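Local coordinates for mercuric reductase (Metallosphaera sedula, PDB 4YWO), which probably reduces mercuric ion to elemental mercury with NADPH, working as an FAD-containing homodimer of the pyridine nucleotide-disulphide oxidoreductase family, at residues Glu369-Ile383 against Pro438-Arg452. Numbering follows the deposited sequence. Where two conformers were deposited one is given.
Sequences EARVLPMSSVAKAEI and PTIAESLRLVALAFR
With CG set beside its backbone N (chi1 -60°) and the chain bent at chi2 (-72°), R371 lays its aliphatic stem over the F451 ring. CG stands 3.5 Å from the F451 ring centroid, almost on the ring normal, a CH-pi contact, while E369 CB meets the ring edge. Arginine suits this place because its head is polar where its stem is not: NE and NH2 make weak hydrogen bonds to A450 O and F451 O, and the small A450 side chain lets the stem lie close. E369, extended beyond CG, reaches R452: NH1 gives a straight bond of 2.8 Å to the syn lone pair of OE2, nearly in the guanidinium plane, and NH2 a weak one to OE1. R452 NH1 also bonds F451 O.

Further along, the axes of strand 369-374 and helix 442-449 come within 7.9 Å. L373 CD2 rests 3.7 Å from L446 CB, and its CB faces V447 CB. Beyond the strand, V378, at the N-cap of helix 379-383, sets CG2 on S443 CB; serine is short enough to fit here, and its hydroxyl turns back to I440 O.

At the other end K380, bent at chi2 (56°), runs alongside the P438 carbonyl, its long chain bringing NZ to donate to P438 O at 2.9 Å. I383 CD1 lies against the P438 ring, and I440 CD1 packs against A381. One water joins K380 N to T439 O and, in one conformer, E442 OE2.

The dimerisation domain's outermost strand within this chain is thus joined to the final helix, and P438, after a cis peptide bond, touches FAD and packs on F346 of the second subunit. Polar grips at both ends flank an apolar middle; E369 OE2, also salt-bridged to R371 NH2 (3.6 Å), probably offsets the closeness of the two guanidinium groups.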
ATOM      1  N   GLU A 369      21.722  13.630   0.593  1.00 19.12           N
ATOM      2  CA  GLU A 369      20.649  14.533   0.280  1.00 18.53           C
ATOM      3  C   GLU A 369      19.345  14.039   0.948  1.00 19.02           C
ATOM      4  O   GLU A 369      19.183  12.832   1.176  1.00 19.35           O
ATOM      5  CB  GLU A 369      20.450  14.694  -1.195  1.00 21.11           C
ATOM      6  CG  GLU A 369      21.669  15.192  -1.989  1.00 27.41           C
ATOM      7  CD  GLU A 369      21.334  15.464  -3.452  1.00 41.75           C
ATOM      8  OE1 GLU A 369      21.803  14.681  -4.330  1.00 57.30           O
ATOM      9  OE2 GLU A 369      20.571  16.424  -3.744  1.00 58.49           O
ATOM     10  N   ALA A 370      18.460  14.938   1.192  1.00 15.59           N
ATOM     11  CA  ALA A 370      17.153  14.566   1.743  1.00 16.66           C
ATOM     12  C   ALA A 370      16.085  15.488   1.220  1.00 17.97           C
ATOM     13  O   ALA A 370      16.347  16.710   1.000  1.00 17.37           O
ATOM     14  CB  ALA A 370      17.180  14.591   3.236  1.00 18.34           C
ATOM     15  N   ARG A 371      14.839  15.015   1.067  1.00 15.80           N
ATOM     16  CA  ARG A 371      13.737  15.852   0.672  1.00 14.35           C
ATOM     17  C   ARG A 371      12.527  15.396   1.462  1.00 14.88           C
ATOM     18  O   ARG A 371      12.353  14.182   1.781  1.00 15.26           O
ATOM     19  CB  ARG A 371      13.421  15.814  -0.812  1.00 15.36           C
ATOM     20  CG  ARG A 371      14.488  16.241  -1.791  1.00 16.61           C
ATOM     21  CD  ARG A 371      14.649  17.772  -1.697  1.00 18.42           C
ATOM     22  NE  ARG A 371      15.689  18.246  -2.645  1.00 20.48           N
ATOM     23  CZ  ARG A 371      16.980  18.217  -2.446  1.00 24.18           C
ATOM     24  NH1 ARG A 371      17.532  17.877  -1.331  1.00 24.41           N
ATOM     25  NH2 ARG A 371      17.805  18.668  -3.404  1.00 30.61           N
ATOM     26  N   VAL A 372      11.641  16.344   1.683  1.00 13.76           N
ATOM     27  CA  VAL A 372      10.354  16.079   2.338  1.00 13.84           C
ATOM     28  C   VAL A 372       9.231  16.626   1.487  1.00 17.45           C
ATOM     29  O   VAL A 372       9.242  17.802   1.080  1.00 18.10           O
ATOM     30  CB  VAL A 372      10.242  16.751   3.727  1.00 14.26           C
ATOM     31  CG1 VAL A 372       8.841  16.532   4.339  1.00 16.94           C
ATOM     32  CG2 VAL A 372      11.336  16.314   4.673  1.00 17.50           C
ATOM     33  N   LEU A 373       8.296  15.767   1.120  1.00 14.75           N
ATOM     34  CA  LEU A 373       7.094  16.057   0.352  1.00 14.41           C
ATOM     35  C   LEU A 373       5.887  16.092   1.331  1.00 17.50           C
ATOM     36  O   LEU A 373       5.629  15.102   2.066  1.00 15.31           O
ATOM     37  CB  LEU A 373       6.815  14.916  -0.614  1.00 16.44           C
ATOM     38  CG  LEU A 373       5.610  15.070  -1.548  1.00 20.39           C
ATOM     39  CD1 LEU A 373       5.944  15.912  -2.733  1.00 23.11           C
ATOM     40  CD2 LEU A 373       5.107  13.672  -1.990  1.00 21.81           C
ATOM     41  N   PRO A 374       5.081  17.166   1.393  1.00 14.96           N
ATOM     42  CA  PRO A 374       3.865  17.124   2.198  1.00 15.55           C
ATOM     43  C   PRO A 374       2.812  16.204   1.636  1.00 13.53           C
ATOM     44  O   PRO A 374       2.588  16.230   0.402  1.00 15.01           O
ATOM     45  CB  PRO A 374       3.311  18.554   2.114  1.00 18.17           C
ATOM     46  CG  PRO A 374       4.061  19.206   1.070  1.00 18.54           C
ATOM     47  CD  PRO A 374       5.250  18.455   0.654  1.00 17.08           C
ATOM     48  N   MET A 375       2.085  15.486   2.500  1.00 14.55           N
ATOM     49  CA  MET A 375       1.030  14.677   2.005  1.00 15.91           C
ATOM     50  C   MET A 375      -0.130  15.468   1.379  1.00 17.50           C
ATOM     51  O   MET A 375      -0.822  14.982   0.516  1.00 15.94           O
ATOM     52  CB  MET A 375       0.544  13.877   3.224  1.00 19.41           C
ATOM     53  CG  MET A 375      -0.306  12.739   3.012  1.00 21.36           C
ATOM     54  SD  MET A 375       0.223  11.452   1.833  1.00 18.49           S
ATOM     55  CE  MET A 375       1.617  10.670   2.421  1.00 18.87           C
ATOM     56  N   SER A 376      -0.263  16.724   1.730  1.00 16.45           N
ATOM     57  CA  SER A 376      -1.284  17.583   1.204  1.00 19.68           C
ATOM     58  C   SER A 376      -1.080  17.776  -0.292  1.00 21.79           C
ATOM     59  O   SER A 376      -2.105  18.092  -0.917  1.00 27.67           O
ATOM     60  CB  SER A 376      -1.227  18.934   1.994  1.00 20.01           C
ATOM     61  OG  SER A 376      -0.053  19.582   1.730  1.00 21.31           O
ATOM     62  N   SER A 377       0.128  17.533  -0.852  1.00 19.89           N
ATOM     63  CA  SER A 377       0.517  17.601  -2.294  1.00 21.68           C
ATOM     64  C   SER A 377       0.181  16.290  -3.055  1.00 23.41           C
ATOM     65  O   SER A 377       0.396  16.262  -4.288  1.00 27.32           O
ATOM     66  CB  SER A 377       1.997  17.757  -2.488  1.00 23.41           C
ATOM     67  OG  SER A 377       2.340  19.129  -2.070  1.00 31.66           O
ATOM     68  N   VAL A 378      -0.280  15.255  -2.378  1.00 16.43           N
ATOM     69  CA  VAL A 378      -0.504  13.965  -3.033  1.00 15.39           C
ATOM     70  C   VAL A 378      -1.950  13.859  -3.443  1.00 15.17           C
ATOM     71  O   VAL A 378      -2.853  13.962  -2.569  1.00 14.66           O
ATOM     72  CB  VAL A 378      -0.066  12.843  -2.035  1.00 14.82           C
ATOM     73  CG1 VAL A 378      -0.304  11.460  -2.601  1.00 16.04           C
ATOM     74  CG2 VAL A 378       1.425  12.985  -1.739  1.00 15.43           C
ATOM     75  N   ALA A 379      -2.276  13.678  -4.739  1.00 15.92           N
ATOM     76  CA  ALA A 379      -3.662  13.721  -5.144  1.00 15.15           C
ATOM     77  C   ALA A 379      -4.529  12.784  -4.361  1.00 13.76           C
ATOM     78  O   ALA A 379      -5.585  13.159  -3.940  1.00 15.36           O
ATOM     79  CB  ALA A 379      -3.820  13.350  -6.630  1.00 16.86           C
ATOM     80  N   LYS A 380      -4.084  11.527  -4.173  1.00 13.03           N
ATOM     81  CA  LYS A 380      -4.976  10.602  -3.528  1.00 14.47           C
ATOM     82  C   LYS A 380      -5.306  11.041  -2.087  1.00 14.34           C
ATOM     83  O   LYS A 380      -6.377  10.834  -1.579  1.00 14.18           O
ATOM     84  CB  LYS A 380      -4.378   9.158  -3.526  1.00 15.74           C
ATOM     85  CG  LYS A 380      -5.342   8.107  -2.988  1.00 15.74           C
ATOM     86  CD  LYS A 380      -6.671   8.118  -3.779  1.00 17.66           C
ATOM     87  CE  LYS A 380      -7.581   6.913  -3.673  1.00 20.14           C
ATOM     88  NZ  LYS A 380      -6.962   5.714  -4.306  1.00 20.71           N
ATOM     89  N   ALA A 381      -4.327  11.629  -1.411  1.00 14.34           N
ATOM     90  CA  ALA A 381      -4.525  12.103  -0.016  1.00 14.70           C
ATOM     91  C   ALA A 381      -5.592  13.220   0.018  1.00 13.29           C
ATOM     92  O   ALA A 381      -6.477  13.239   0.911  1.00 15.22           O
ATOM     93  CB  ALA A 381      -3.223  12.587   0.596  1.00 17.20           C
ATOM     94  N   GLU A 382      -5.646  14.066  -1.016  1.00 15.39           N
ATOM     95  CA  GLU A 382      -6.716  15.035  -1.157  1.00 16.27           C
ATOM     96  C   GLU A 382      -8.069  14.386  -1.419  1.00 16.33           C
ATOM     97  O   GLU A 382      -9.120  14.721  -0.787  1.00 16.77           O
ATOM     98  CB  GLU A 382      -6.293  16.036  -2.269  1.00 17.95           C
ATOM     99  CG  GLU A 382      -4.950  16.731  -2.035  1.00 21.99           C
ATOM    100  CD  GLU A 382      -4.325  17.527  -3.222  1.00 32.45           C
ATOM    101  OE1 GLU A 382      -5.138  18.207  -3.886  1.00 35.31           O
ATOM    102  OE2 GLU A 382      -3.056  17.420  -3.481  1.00 35.68           O
ATOM    103  N   ILE A 383      -8.084  13.387  -2.280  1.00 14.88           N
ATOM    104  CA  ILE A 383      -9.307  12.683  -2.666  1.00 15.45           C
ATOM    105  C   ILE A 383      -9.992  11.961  -1.492  1.00 16.04           C
ATOM    106  O   ILE A 383     -11.215  12.012  -1.331  1.00 18.42           O
ATOM    107  CB  ILE A 383      -9.033  11.692  -3.830  1.00 15.33           C
ATOM    108  CG1 ILE A 383      -8.706  12.447  -5.112  1.00 17.05           C
ATOM    109  CG2 ILE A 383     -10.201  10.689  -4.069  1.00 17.30           C
ATOM    110  CD1 ILE A 383      -8.089  11.582  -6.193  1.00 18.01           C
ATOM    111  N   PRO A 438      -4.618   7.473  -8.971  1.00 15.44           N
ATOM    112  CA  PRO A 438      -4.042   8.221  -7.828  1.00 14.31           C
ATOM    113  C   PRO A 438      -3.937   7.205  -6.684  1.00 14.69           C
ATOM    114  O   PRO A 438      -4.971   6.589  -6.258  1.00 16.17           O
ATOM    115  CB  PRO A 438      -5.094   9.275  -7.564  1.00 15.30           C
ATOM    116  CG  PRO A 438      -6.386   8.634  -8.018  1.00 16.93           C
ATOM    117  CD  PRO A 438      -6.072   7.524  -8.982  1.00 18.83           C
ATOM    118  N   THR A 439      -2.741   7.053  -6.151  1.00 12.92           N
ATOM    119  CA  THR A 439      -2.448   6.220  -4.969  1.00 12.48           C
ATOM    120  C   THR A 439      -1.653   7.003  -3.995  1.00 14.01           C
ATOM    121  O   THR A 439      -0.940   7.946  -4.361  1.00 15.37           O
ATOM    122  CB  THR A 439      -1.718   4.900  -5.323  1.00 13.18           C
ATOM    123  OG1 THR A 439      -0.456   5.140  -6.015  1.00 14.32           O
ATOM    124  CG2 THR A 439      -2.637   4.001  -6.171  1.00 14.39           C
ATOM    125  N   ILE A 440      -1.677   6.572  -2.746  1.00 12.65           N
ATOM    126  CA  ILE A 440      -0.705   7.155  -1.749  1.00 14.05           C
ATOM    127  C   ILE A 440       0.732   6.782  -2.101  1.00 14.79           C
ATOM    128  O   ILE A 440       1.620   7.603  -1.952  1.00 15.58           O
ATOM    129  CB  ILE A 440      -1.117   6.762  -0.334  1.00 14.96           C
ATOM    130  CG1 ILE A 440      -2.569   7.266   0.031  1.00 16.19           C
ATOM    131  CG2 ILE A 440      -0.070   7.312   0.691  1.00 15.12           C
ATOM    132  CD1 ILE A 440      -2.682   8.750   0.097  1.00 19.52           C
ATOM    133  N   ALA A 441       0.933   5.592  -2.610  1.00 14.48           N
ATOM    134  CA  ALA A 441       2.270   5.092  -2.952  1.00 14.34           C
ATOM    135  C   ALA A 441       3.004   5.922  -3.977  1.00 16.93           C
ATOM    136  O   ALA A 441       4.253   5.948  -4.010  1.00 16.61           O
ATOM    137  CB  ALA A 441       2.199   3.674  -3.338  1.00 17.07           C
ATOM    138  N   GLU A 442       2.275   6.571  -4.871  1.00 15.55           N
ATOM    139  CA  GLU A 442       3.045   7.380  -5.815  0.50 16.33           C
ATOM    140  C   GLU A 442       3.732   8.554  -5.158  1.00 17.15           C
ATOM    141  O   GLU A 442       4.684   9.111  -5.787  1.00 16.74           O
ATOM    142  CB  GLU A 442       2.279   7.991  -6.980  0.50 18.50           C
ATOM    143  CG  GLU A 442       1.006   7.475  -7.344  0.50 22.31           C
ATOM    144  CD  GLU A 442       0.210   8.485  -8.148  0.50 22.78           C
ATOM    145  OE1 GLU A 442       0.562   8.792  -9.312  0.50 25.12           O
ATOM    146  OE2 GLU A 442      -0.829   8.944  -7.676  0.50 20.73           O
ATOM    147  N   SER A 443       3.455   8.819  -3.866  1.00 16.23           N
ATOM    148  CA  SER A 443       4.270   9.767  -3.072  1.00 17.11           C
ATOM    149  C   SER A 443       5.751   9.378  -3.028  1.00 15.25           C
ATOM    150  O   SER A 443       6.604  10.268  -2.950  1.00 15.92           O
ATOM    151  CB  SER A 443       3.749   9.927  -1.662  1.00 17.79           C
ATOM    152  OG  SER A 443       3.892   8.703  -0.966  1.00 16.54           O
ATOM    153  N   LEU A 444       6.106   8.115  -3.176  1.00 13.88           N
ATOM    154  CA  LEU A 444       7.527   7.693  -3.246  1.00 13.35           C
ATOM    155  C   LEU A 444       8.195   8.255  -4.500  1.00 15.89           C
ATOM    156  O   LEU A 444       9.312   8.700  -4.448  1.00 18.06           O
ATOM    157  CB  LEU A 444       7.651   6.162  -3.225  1.00 15.64           C
ATOM    158  CG  LEU A 444       7.174   5.585  -1.890  1.00 17.54           C
ATOM    159  CD1 LEU A 444       7.160   4.071  -1.999  1.00 20.46           C
ATOM    160  CD2 LEU A 444       8.118   5.941  -0.760  1.00 18.13           C
ATOM    161  N   ARG A 445       7.466   8.279  -5.610  1.00 15.33           N
ATOM    162  CA  ARG A 445       8.037   8.829  -6.831  1.00 17.11           C
ATOM    163  C   ARG A 445       7.990  10.365  -6.769  1.00 14.77           C
ATOM    164  O   ARG A 445       8.916  11.006  -7.212  1.00 16.28           O
ATOM    165  CB  ARG A 445       7.272   8.255  -8.058  1.00 19.08           C
ATOM    166  CG  ARG A 445       7.711   8.838  -9.415  1.00 19.48           C
ATOM    167  CD  ARG A 445       7.133   8.032 -10.614  1.00 22.40           C
ATOM    168  NE  ARG A 445       7.660   8.606 -11.831  1.00 23.42           N
ATOM    169  CZ  ARG A 445       7.248   9.735 -12.354  1.00 26.55           C
ATOM    170  NH1 ARG A 445       6.263  10.452 -11.792  1.00 28.79           N
ATOM    171  NH2 ARG A 445       7.861  10.145 -13.449  1.00 32.98           N
ATOM    172  N   LEU A 446       6.971  10.951  -6.146  1.00 15.11           N
ATOM    173  CA  LEU A 446       6.917  12.401  -6.058  1.00 15.44           C
ATOM    174  C   LEU A 446       7.978  12.949  -5.226  1.00 16.09           C
ATOM    175  O   LEU A 446       8.607  14.042  -5.576  1.00 18.23           O
ATOM    176  CB  LEU A 446       5.554  12.834  -5.526  1.00 16.83           C
ATOM    177  CG  LEU A 446       4.329  12.527  -6.406  1.00 19.53           C
ATOM    178  CD1 LEU A 446       3.046  12.746  -5.649  1.00 22.81           C
ATOM    179  CD2 LEU A 446       4.446  13.364  -7.703  1.00 23.75           C
ATOM    180  N   VAL A 447       8.311  12.304  -4.114  1.00 14.42           N
ATOM    181  CA  VAL A 447       9.445  12.809  -3.364  1.00 13.84           C
ATOM    182  C   VAL A 447      10.760  12.615  -4.081  1.00 14.82           C
ATOM    183  O   VAL A 447      11.700  13.418  -3.930  1.00 17.68           O
ATOM    184  CB  VAL A 447       9.470  12.254  -1.896  1.00 14.90           C
ATOM    185  CG1 VAL A 447       9.852  10.807  -1.819  1.00 15.37           C
ATOM    186  CG2 VAL A 447      10.338  13.091  -0.956  1.00 16.77           C
ATOM    187  N   ALA A 448      10.913  11.538  -4.838  1.00 14.96           N
ATOM    188  CA  ALA A 448      12.111  11.345  -5.711  1.00 15.31           C
ATOM    189  C   ALA A 448      12.243  12.539  -6.704  1.00 17.01           C
ATOM    190  O   ALA A 448      13.425  13.024  -6.923  1.00 17.75           O
ATOM    191  CB  ALA A 448      11.978  10.013  -6.476  1.00 16.97           C
ATOM    192  N   LEU A 449      11.160  12.968  -7.281  1.00 17.66           N
ATOM    193  CA  LEU A 449      11.137  14.097  -8.239  1.00 20.44           C
ATOM    194  C   LEU A 449      11.625  15.406  -7.557  1.00 23.27           C
ATOM    195  O   LEU A 449      12.192  16.314  -8.196  1.00 25.15           O
ATOM    196  CB  LEU A 449       9.783  14.303  -8.808  1.00 20.56           C
ATOM    197  CG  LEU A 449       9.369  13.307  -9.887  1.00 23.12           C
ATOM    198  CD1 LEU A 449       7.902  13.427 -10.117  1.00 24.64           C
ATOM    199  CD2 LEU A 449      10.100  13.569 -11.195  1.00 25.46           C
ATOM    200  N   ALA A 450      11.439  15.473  -6.239  1.00 19.01           N
ATOM    201  CA  ALA A 450      11.837  16.663  -5.452  1.00 22.81           C
ATOM    202  C   ALA A 450      13.314  16.850  -5.385  1.00 21.59           C
ATOM    203  O   ALA A 450      13.752  17.970  -4.975  1.00 25.91           O
ATOM    204  CB  ALA A 450      11.244  16.646  -4.051  1.00 24.09           C
ATOM    205  N   PHE A 451      14.141  15.874  -5.765  1.00 19.77           N
ATOM    206  CA  PHE A 451      15.562  15.906  -5.626  1.00 21.62           C
ATOM    207  C   PHE A 451      16.126  16.884  -6.634  1.00 35.11           C
ATOM    208  O   PHE A 451      17.020  17.642  -6.318  1.00 35.13           O
ATOM    209  CB  PHE A 451      16.265  14.564  -5.669  1.00 22.69           C
ATOM    210  CG  PHE A 451      16.215  13.875  -4.305  1.00 19.61           C
ATOM    211  CD1 PHE A 451      15.021  13.301  -3.897  1.00 18.21           C
ATOM    212  CD2 PHE A 451      17.217  13.988  -3.338  1.00 19.67           C
ATOM    213  CE1 PHE A 451      14.954  12.750  -2.680  1.00 14.97           C
ATOM    214  CE2 PHE A 451      17.185  13.394  -2.136  1.00 18.57           C
ATOM    215  CZ  PHE A 451      15.950  12.773  -1.726  1.00 16.91           C
ATOM    216  N   ARG A 452      15.469  16.990  -7.753  1.00 28.50           N
ATOM    217  CA  ARG A 452      15.970  18.029  -8.682  1.00 44.57           C
ATOM    218  C   ARG A 452      14.917  19.059  -9.011  1.00 49.83           C
ATOM    219  O   ARG A 452      15.224  20.243  -9.078  1.00 67.03           O
ATOM    220  CB  ARG A 452      16.609  17.350  -9.878  1.00 51.44           C
ATOM    221  CG  ARG A 452      17.999  16.821  -9.566  1.00 57.74           C
ATOM    222  CD  ARG A 452      18.934  17.941  -9.075  1.00 64.33           C
ATOM    223  NE  ARG A 452      20.225  17.457  -8.560  1.00 68.21           N
ATOM    224  CZ  ARG A 452      20.502  17.032  -7.309  1.00 75.39           C
ATOM    225  NH1 ARG A 452      19.594  16.966  -6.320  1.00 61.62           N
ATOM    226  NH2 ARG A 452      21.746  16.636  -7.041  1.00 82.44           N
TER
HETATM  227  O   HOH W   1      -1.925  10.288  -5.696  1.00 16.54           O